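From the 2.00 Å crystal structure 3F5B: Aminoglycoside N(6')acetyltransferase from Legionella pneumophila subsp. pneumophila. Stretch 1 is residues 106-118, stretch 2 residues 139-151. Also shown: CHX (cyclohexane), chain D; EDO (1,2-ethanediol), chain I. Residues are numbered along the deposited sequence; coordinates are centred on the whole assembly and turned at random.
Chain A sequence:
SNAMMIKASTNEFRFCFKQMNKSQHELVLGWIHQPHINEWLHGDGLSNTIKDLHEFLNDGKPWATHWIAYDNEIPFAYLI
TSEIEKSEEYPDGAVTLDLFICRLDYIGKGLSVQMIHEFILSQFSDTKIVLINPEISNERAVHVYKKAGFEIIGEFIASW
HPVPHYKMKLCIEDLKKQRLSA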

ATOM      1  N   TYR A 106       8.330  10.672   8.287  1.00 27.79           N
ATOM      2  CA  TYR A 106       7.650  10.639   6.987  1.00 28.54           C
ATOM      3  C   TYR A 106       6.146  10.465   7.051  1.00 28.81           C
ATOM      4  O   TYR A 106       5.509  10.239   6.031  1.00 29.34           O
ATOM      5  N   ILE A 107       5.575  10.595   8.247  1.00 29.31           N
ATOM      6  CA  ILE A 107       4.188  10.182   8.512  1.00 31.29           C
ATOM      7  C   ILE A 107       3.097  11.234   8.194  1.00 31.15           C
ATOM      8  O   ILE A 107       1.882  10.962   8.325  1.00 31.52           O
ATOM      9  N   GLY A 108       3.538  12.402   7.737  1.00 28.96           N
ATOM     10  CA  GLY A 108       2.645  13.518   7.449  1.00 29.11           C
ATOM     11  C   GLY A 108       1.516  13.062   6.549  1.00 29.35           C
ATOM     12  O   GLY A 108       1.733  12.289   5.632  1.00 26.95           O
ATOM     13  N   LYS A 109       0.309  13.559   6.799  1.00 28.05           N
ATOM     14  CA  LYS A 109      -0.837  13.131   6.007  1.00 28.82           C
ATOM     15  C   LYS A 109      -0.663  13.570   4.556  1.00 28.89           C
ATOM     16  O   LYS A 109      -0.883  12.782   3.641  1.00 28.90           O
ATOM     17  N   GLY A 110      -0.249  14.818   4.345  1.00 27.97           N
ATOM     18  CA  GLY A 110      -0.073  15.335   2.981  1.00 27.03           C
ATOM     19  C   GLY A 110       1.036  14.585   2.245  1.00 26.95           C
ATOM     20  O   GLY A 110       0.906  14.260   1.058  1.00 26.27           O
ATOM     21  N   LEU A 111       2.118  14.294   2.952  1.00 25.70           N
ATOM     22  CA  LEU A 111       3.183  13.459   2.399  1.00 27.34           C
ATOM     23  C   LEU A 111       2.709  12.034   2.034  1.00 27.32           C
ATOM     24  O   LEU A 111       3.127  11.478   1.007  1.00 26.30           O
ATOM     25  N   SER A 112       1.892  11.432   2.899  1.00 25.97           N
ATOM     26  CA  SER A 112       1.385  10.074   2.641  1.00 27.04           C
ATOM     27  C   SER A 112       0.502  10.054   1.391  1.00 26.84           C
ATOM     28  O   SER A 112       0.594   9.137   0.591  1.00 26.18           O
ATOM     29  N   VAL A 113      -0.328  11.087   1.218  1.00 25.57           N
ATOM     30  CA  VAL A 113      -1.192  11.188   0.064  1.00 25.59           C
ATOM     31  C   VAL A 113      -0.320  11.319  -1.188  1.00 25.80           C
ATOM     32  O   VAL A 113      -0.555  10.663  -2.211  1.00 25.02           O
ATOM     33  N   GLN A 114       0.708  12.149  -1.107  1.00 25.39           N
ATOM     34  CA  GLN A 114       1.559  12.335  -2.255  1.00 24.45           C
ATOM     35  C   GLN A 114       2.239  11.005  -2.584  1.00 25.44           C
ATOM     36  O   GLN A 114       2.353  10.634  -3.733  1.00 25.31           O
HETATM   37  N   MSE A 115       2.720  10.309  -1.576  1.00 24.16           N
HETATM   38  CA  MSE A 115       3.398   9.023  -1.840  1.00 26.32           C
HETATM   39  C   MSE A 115       2.451   8.011  -2.480  1.00 26.86           C
HETATM   40  O   MSE A 115       2.834   7.299  -3.439  1.00 24.17           O
ATOM     41  N   ILE A 116       1.231   7.932  -1.935  1.00 24.34           N
ATOM     42  CA  ILE A 116       0.222   7.046  -2.500  1.00 26.09           C
ATOM     43  C   ILE A 116       0.008   7.378  -3.980  1.00 25.90           C
ATOM     44  O   ILE A 116       0.077   6.483  -4.840  1.00 25.81           O
ATOM     45  N   HIS A 117      -0.232   8.655  -4.281  1.00 25.66           N
ATOM     46  CA  HIS A 117      -0.482   9.060  -5.665  1.00 26.38           C
ATOM     47  C   HIS A 117       0.704   8.790  -6.580  1.00 26.60           C
ATOM     48  O   HIS A 117       0.537   8.261  -7.694  1.00 24.50           O
ATOM     49  N   GLU A 118       1.898   9.119  -6.112  1.00 22.26           N
ATOM     50  CA  GLU A 118       3.084   8.849  -6.944  1.00 22.73           C
ATOM     51  C   GLU A 118       3.332   7.355  -7.157  1.00 22.91           C
ATOM     52  O   GLU A 118       3.778   6.931  -8.222  1.00 24.43           O
ATOM     53  N   GLU A 139      -8.173   5.095  12.610  1.00 29.15           N
ATOM     54  CA  GLU A 139      -8.792   6.328  12.136  1.00 29.25           C
ATOM     55  C   GLU A 139      -7.886   7.212  11.274  1.00 30.27           C
ATOM     56  O   GLU A 139      -8.346   7.827  10.305  1.00 30.79           O
ATOM     57  N   ARG A 140      -6.597   7.273  11.595  1.00 30.39           N
ATOM     58  CA  ARG A 140      -5.671   8.080  10.790  1.00 30.27           C
ATOM     59  C   ARG A 140      -5.488   7.558   9.364  1.00 30.38           C
ATOM     60  O   ARG A 140      -5.438   8.346   8.406  1.00 28.51           O
ATOM     61  N   ALA A 141      -5.329   6.240   9.234  1.00 28.77           N
ATOM     62  CA  ALA A 141      -5.216   5.611   7.911  1.00 28.28           C
ATOM     63  C   ALA A 141      -6.467   5.871   7.062  1.00 27.51           C
ATOM     64  O   ALA A 141      -6.367   6.290   5.904  1.00 26.79           O
ATOM     65  N   VAL A 142      -7.650   5.671   7.664  1.00 26.36           N
ATOM     66  CA  VAL A 142      -8.912   5.876   6.958  1.00 25.65           C
ATOM     67  C   VAL A 142      -8.946   7.314   6.433  1.00 26.57           C
ATOM     68  O   VAL A 142      -9.346   7.578   5.287  1.00 25.70           O
ATOM     69  N   HIS A 143      -8.549   8.244   7.301  1.00 27.78           N
ATOM     70  CA  HIS A 143      -8.533   9.666   6.969  1.00 28.03           C
ATOM     71  C   HIS A 143      -7.563   9.998   5.817  1.00 26.56           C
ATOM     72  O   HIS A 143      -7.916  10.683   4.844  1.00 24.53           O
ATOM     73  N   VAL A 144      -6.336   9.524   5.938  1.00 25.40           N
ATOM     74  CA  VAL A 144      -5.364   9.678   4.833  1.00 26.81           C
ATOM     75  C   VAL A 144      -5.878   9.059   3.535  1.00 25.67           C
ATOM     76  O   VAL A 144      -5.797   9.669   2.477  1.00 26.04           O
ATOM     77  N   TYR A 145      -6.420   7.849   3.583  1.00 26.31           N
ATOM     78  CA  TYR A 145      -6.847   7.234   2.313  1.00 26.44           C
ATOM     79  C   TYR A 145      -7.999   8.027   1.719  1.00 26.74           C
ATOM     80  O   TYR A 145      -8.049   8.235   0.511  1.00 27.68           O
ATOM     81  N   LYS A 146      -8.931   8.493   2.562  1.00 27.51           N
ATOM     82  CA  LYS A 146     -10.000   9.357   2.052  1.00 26.92           C
ATOM     83  C   LYS A 146      -9.423  10.622   1.392  1.00 26.98           C
ATOM     84  O   LYS A 146      -9.910  11.049   0.338  1.00 26.79           O
ATOM     85  N   LYS A 147      -8.424  11.231   2.028  1.00 26.78           N
ATOM     86  CA  LYS A 147      -7.720  12.402   1.478  1.00 28.48           C
ATOM     87  C   LYS A 147      -7.115  12.112   0.104  1.00 27.25           C
ATOM     88  O   LYS A 147      -7.077  12.988  -0.741  1.00 25.76           O
ATOM     89  N   ALA A 148      -6.627  10.880  -0.077  1.00 26.12           N
ATOM     90  CA  ALA A 148      -6.018  10.427  -1.318  1.00 26.76           C
ATOM     91  C   ALA A 148      -7.062  10.142  -2.386  1.00 27.48           C
ATOM     92  O   ALA A 148      -6.721   9.973  -3.553  1.00 28.31           O
ATOM     93  N   GLY A 149      -8.335  10.141  -2.008  1.00 26.92           N
ATOM     94  CA  GLY A 149      -9.391   9.893  -2.991  1.00 28.17           C
ATOM     95  C   GLY A 149     -10.034   8.522  -2.920  1.00 28.75           C
ATOM     96  O   GLY A 149     -10.919   8.222  -3.728  1.00 29.05           O
ATOM     97  N   PHE A 150      -9.600   7.682  -1.972  1.00 28.49           N
ATOM     98  CA  PHE A 150     -10.255   6.376  -1.766  1.00 28.11           C
ATOM     99  C   PHE A 150     -11.655   6.555  -1.175  1.00 29.26           C
ATOM    100  O   PHE A 150     -11.866   7.392  -0.298  1.00 27.60           O
ATOM    101  N   GLU A 151     -12.604   5.749  -1.633  1.00 29.22           N
ATOM    102  CA  GLU A 151     -13.960   5.799  -1.100  1.00 30.72           C
ATOM    103  C   GLU A 151     -14.341   4.469  -0.442  1.00 29.44           C
ATOM    104  O   GLU A 151     -14.009   3.414  -0.962  1.00 29.44           O
TER

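Two helices, 109-118 and 139-148, cross at -55° with axes 9.0 Å apart, with K109 and V144 each set as a knob among residues of the other helix, while polar groups finish each end. V144 (t) points toward the first helix and sits as a knob among K109, S112, V113 and I116. V113 (t) answers, its CG2 lying 3.6 Å from K147 CB and its CG1 4.0 Å from A148 CB. I116 (m, t) spans the deeper side, with CD1 3.8 Å from Y145 CD1 and CG2 4.0 Å from F150 CE2, at the edge of that ring.

Two carbonyls, I107 O and A148 O, accept no backbone hydrogen bond within their own stretch and take side-chain donors from the other. I107 O receives both R140 NH1 (2.7 Å) and R140 NH2 (2.9 Å), the extended arginine (t, t, t) reaching across while K109 CG covers one guanidinium face. At the other end, H117 (m) donates from NE2 to A148 O at 2.7 Å, nearly straight at 168°.

R140 NH2 also donates to ethanediol O1 (3.1 Å) and, weakly, to water 1 (3.0 Å). That water donates to S112 OG (2.7 Å), and S112 OG (m) itself donates to G108 O at 3.0 Å, so a buried hydroxyl is satisfied both ways. Ethanediol O2 donates weakly to Y145 OH (3.0 Å).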

ATOM      1  CB  TYR A 106       8.289   9.576   6.065  1.00 27.22           C
ATOM      2  CG  TYR A 106       9.577  10.077   5.440  1.00 27.22           C
ATOM      3  CD1 TYR A 106      10.774  10.060   6.149  1.00 25.84           C
ATOM      4  CD2 TYR A 106       9.576  10.611   4.143  1.00 26.70           C
ATOM      5  CE1 TYR A 106      11.966  10.547   5.572  1.00 26.82           C
ATOM      6  CE2 TYR A 106      10.744  11.118   3.565  1.00 26.84           C
ATOM      7  CZ  TYR A 106      11.928  11.070   4.276  1.00 26.44           C
ATOM      8  OH  TYR A 106      13.058  11.539   3.677  1.00 24.75           O
ATOM      9  CB  ILE A 107       4.101   9.719   9.990  1.00 34.16           C
ATOM     10  CG1 ILE A 107       3.606   8.290  10.073  1.00 35.56           C
ATOM     11  CG2 ILE A 107       3.455  10.761  10.929  1.00 32.46           C
ATOM     12  CD1 ILE A 107       4.736   7.352  10.217  1.00 36.67           C
ATOM     13  CB  LYS A 109      -2.138  13.684   6.596  1.00 29.36           C
ATOM     14  CG  LYS A 109      -2.468  13.118   7.976  1.00 31.10           C
ATOM     15  CD  LYS A 109      -3.794  13.690   8.474  1.00 33.22           C
ATOM     16  CE  LYS A 109      -3.646  14.667   9.604  1.00 33.62           C
ATOM     17  NZ  LYS A 109      -2.613  15.698   9.345  1.00 36.64           N
ATOM     18  CB  LEU A 111       4.337  13.355   3.392  1.00 28.71           C
ATOM     19  CG  LEU A 111       5.617  12.716   2.840  1.00 30.54           C
ATOM     20  CD1 LEU A 111       6.871  13.261   3.548  1.00 31.24           C
ATOM     21  CD2 LEU A 111       5.554  11.178   2.962  1.00 30.77           C
ATOM     22  CB  SER A 112       0.594   9.550   3.833  1.00 28.86           C
ATOM     23  OG  SER A 112       1.453   9.429   4.957  1.00 34.82           O
ATOM     24  CB  VAL A 113      -2.209  12.367   0.197  1.00 26.07           C
ATOM     25  CG1 VAL A 113      -2.948  12.593  -1.126  1.00 26.15           C
ATOM     26  CG2 VAL A 113      -3.223  12.065   1.321  1.00 27.17           C
ATOM     27  CB  GLN A 114       2.607  13.413  -1.992  1.00 26.92           C
ATOM     28  CG  GLN A 114       3.515  13.680  -3.214  1.00 28.67           C
ATOM     29  CD  GLN A 114       4.529  14.778  -2.963  1.00 31.39           C
ATOM     30  OE1 GLN A 114       4.378  15.563  -2.027  1.00 30.91           O
ATOM     31  NE2 GLN A 114       5.572  14.847  -3.805  1.00 29.79           N
HETATM   32  CB  MSE A 115       4.014   8.438  -0.573  1.00 25.84           C
HETATM   33  CG  MSE A 115       4.977   7.253  -0.856  1.00 29.52           C
HETATM   34 SE   MSE A 115       4.856   5.933   0.577  0.80 30.74          SE
HETATM   35  CE  MSE A 115       3.031   5.442   0.281  1.00 32.26           C
ATOM     36  CB  ILE A 116      -1.133   7.129  -1.715  1.00 25.74           C
ATOM     37  CG1 ILE A 116      -0.997   6.488  -0.320  1.00 25.96           C
ATOM     38  CG2 ILE A 116      -2.280   6.531  -2.559  1.00 26.79           C
ATOM     39  CD1 ILE A 116      -2.120   6.826   0.652  1.00 24.37           C
ATOM     40  CB  HIS A 117      -0.895  10.515  -5.781  1.00 27.68           C
ATOM     41  CG  HIS A 117      -2.249  10.800  -5.205  1.00 28.21           C
ATOM     42  ND1 HIS A 117      -2.727  12.078  -5.053  1.00 27.53           N
ATOM     43  CD2 HIS A 117      -3.205   9.975  -4.711  1.00 27.80           C
ATOM     44  CE1 HIS A 117      -3.931  12.034  -4.506  1.00 28.26           C
ATOM     45  NE2 HIS A 117      -4.250  10.767  -4.302  1.00 29.40           N
ATOM     46  CB  GLU A 118       4.314   9.518  -6.336  1.00 23.73           C
ATOM     47  CG  GLU A 118       4.278  11.061  -6.433  1.00 23.55           C
ATOM     48  CD  GLU A 118       5.588  11.684  -5.954  1.00 25.16           C
ATOM     49  OE1 GLU A 118       6.470  10.901  -5.566  1.00 25.92           O
ATOM     50  OE2 GLU A 118       5.741  12.938  -5.954  1.00 23.62           O
ATOM     51  CB  GLU A 139      -9.386   7.110  13.331  1.00 32.30           C
ATOM     52  CG  GLU A 139     -10.340   6.241  14.184  1.00 34.50           C
ATOM     53  CD  GLU A 139     -11.053   6.984  15.314  1.00 37.26           C
ATOM     54  OE1 GLU A 139     -10.962   8.227  15.423  1.00 37.71           O
ATOM     55  OE2 GLU A 139     -11.725   6.297  16.112  1.00 39.90           O
ATOM     56  CB  ARG A 140      -4.308   8.160  11.458  1.00 32.06           C
ATOM     57  CG  ARG A 140      -3.459   9.315  10.953  1.00 33.90           C
ATOM     58  CD  ARG A 140      -2.139   9.349  11.705  1.00 34.51           C
ATOM     59  NE  ARG A 140      -1.344  10.552  11.419  1.00 35.04           N
ATOM     60  CZ  ARG A 140      -0.501  10.650  10.394  1.00 35.26           C
ATOM     61  NH1 ARG A 140       0.197  11.776  10.206  1.00 32.07           N
ATOM     62  NH2 ARG A 140      -0.356   9.606   9.562  1.00 34.03           N
ATOM     63  CB  ALA A 141      -4.964   4.106   8.067  1.00 29.06           C
ATOM     64  CB  VAL A 142     -10.136   5.625   7.919  1.00 25.25           C
ATOM     65  CG1 VAL A 142     -11.442   6.184   7.363  1.00 24.89           C
ATOM     66  CG2 VAL A 142     -10.268   4.136   8.281  1.00 23.24           C
ATOM     67  CB  HIS A 143      -8.176  10.492   8.210  1.00 28.56           C
ATOM     68  CG  HIS A 143      -8.122  11.959   7.937  1.00 31.39           C
ATOM     69  ND1 HIS A 143      -9.244  12.757   7.960  1.00 31.47           N
ATOM     70  CD2 HIS A 143      -7.095  12.762   7.575  1.00 31.62           C
ATOM     71  CE1 HIS A 143      -8.903  13.998   7.663  1.00 32.20           C
ATOM     72  NE2 HIS A 143      -7.608  14.027   7.421  1.00 32.93           N
ATOM     73  CB  VAL A 144      -4.006   9.058   5.221  1.00 27.32           C
ATOM     74  CG1 VAL A 144      -3.110   8.903   4.017  1.00 28.65           C
ATOM     75  CG2 VAL A 144      -3.355   9.868   6.368  1.00 25.94           C
ATOM     76  CB  TYR A 145      -7.232   5.756   2.484  1.00 27.29           C
ATOM     77  CG  TYR A 145      -6.122   4.932   3.087  1.00 28.56           C
ATOM     78  CD1 TYR A 145      -4.791   5.336   2.970  1.00 27.98           C
ATOM     79  CD2 TYR A 145      -6.399   3.766   3.779  1.00 28.59           C
ATOM     80  CE1 TYR A 145      -3.767   4.602   3.519  1.00 28.48           C
ATOM     81  CE2 TYR A 145      -5.366   3.009   4.330  1.00 29.79           C
ATOM     82  CZ  TYR A 145      -4.065   3.443   4.198  1.00 29.72           C
ATOM     83  OH  TYR A 145      -3.041   2.724   4.729  1.00 31.54           O
ATOM     84  CB  LYS A 146     -11.015   9.751   3.143  1.00 29.64           C
ATOM     85  CG  LYS A 146     -12.017   8.644   3.493  1.00 31.68           C
ATOM     86  CD  LYS A 146     -13.264   9.193   4.173  1.00 35.37           C
ATOM     87  CE  LYS A 146     -13.115   9.155   5.658  1.00 37.16           C
ATOM     88  NZ  LYS A 146     -14.409   9.509   6.285  1.00 38.83           N
ATOM     89  CB  LYS A 147      -6.576  12.829   2.405  1.00 31.28           C
ATOM     90  CG  LYS A 147      -6.732  14.164   3.091  1.00 35.48           C
ATOM     91  CD  LYS A 147      -5.474  14.525   3.922  1.00 36.99           C
ATOM     92  CE  LYS A 147      -4.562  15.576   3.267  1.00 38.92           C
ATOM     93  NZ  LYS A 147      -5.184  16.949   3.228  1.00 39.79           N
ATOM     94  CB  ALA A 148      -5.125   9.182  -1.068  1.00 27.55           C
ATOM     95  CB  PHE A 150      -9.448   5.471  -0.828  1.00 27.54           C
ATOM     96  CG  PHE A 150      -8.239   4.822  -1.473  1.00 28.41           C
ATOM     97  CD1 PHE A 150      -8.336   3.557  -2.050  1.00 27.87           C
ATOM     98  CD2 PHE A 150      -6.998   5.466  -1.455  1.00 29.13           C
ATOM     99  CE1 PHE A 150      -7.246   2.933  -2.629  1.00 28.68           C
ATOM    100  CE2 PHE A 150      -5.866   4.867  -2.035  1.00 29.88           C
ATOM    101  CZ  PHE A 150      -5.984   3.585  -2.627  1.00 30.54           C
ATOM    102  CB  GLU A 151     -14.952   6.142  -2.222  1.00 34.67           C
ATOM    103  CG  GLU A 151     -14.902   7.618  -2.623  1.00 37.95           C
ATOM    104  CD  GLU A 151     -15.964   7.999  -3.647  1.00 41.27           C
ATOM    105  OE1 GLU A 151     -16.304   7.162  -4.529  1.00 42.92           O
ATOM    106  OE2 GLU A 151     -16.456   9.149  -3.576  1.00 42.60           O
TER
HETATM  107  C1  CHX D 182      -2.530  -1.367   7.615  1.00 51.46           C
HETATM  108  C2  CHX D 182      -1.413  -0.949   6.655  1.00 49.97           C
HETATM  109  C3  CHX D 182      -1.774  -1.264   5.198  1.00 50.23           C
HETATM  110  C4  CHX D 182      -2.969  -0.427   4.726  1.00 50.70           C
HETATM  111  C5  CHX D 182      -3.971  -0.123   5.856  1.00 50.10           C
HETATM  112  C6  CHX D 182      -3.934  -1.130   7.022  1.00 50.60           C
HETATM  113  C1  EDO I 187      -1.957   6.355   7.694  1.00 47.56           C
HETATM  114  O1  EDO I 187      -1.607   6.877   8.996  1.00 45.53           O
HETATM  115  C2  EDO I 187      -0.780   5.596   7.085  1.00 48.79           C
HETATM  116  O2  EDO I 187      -1.186   4.327   6.539  1.00 49.43           O
HETATM  117  O   HOH W   1       0.411   8.199   7.079  1.00 41.78           O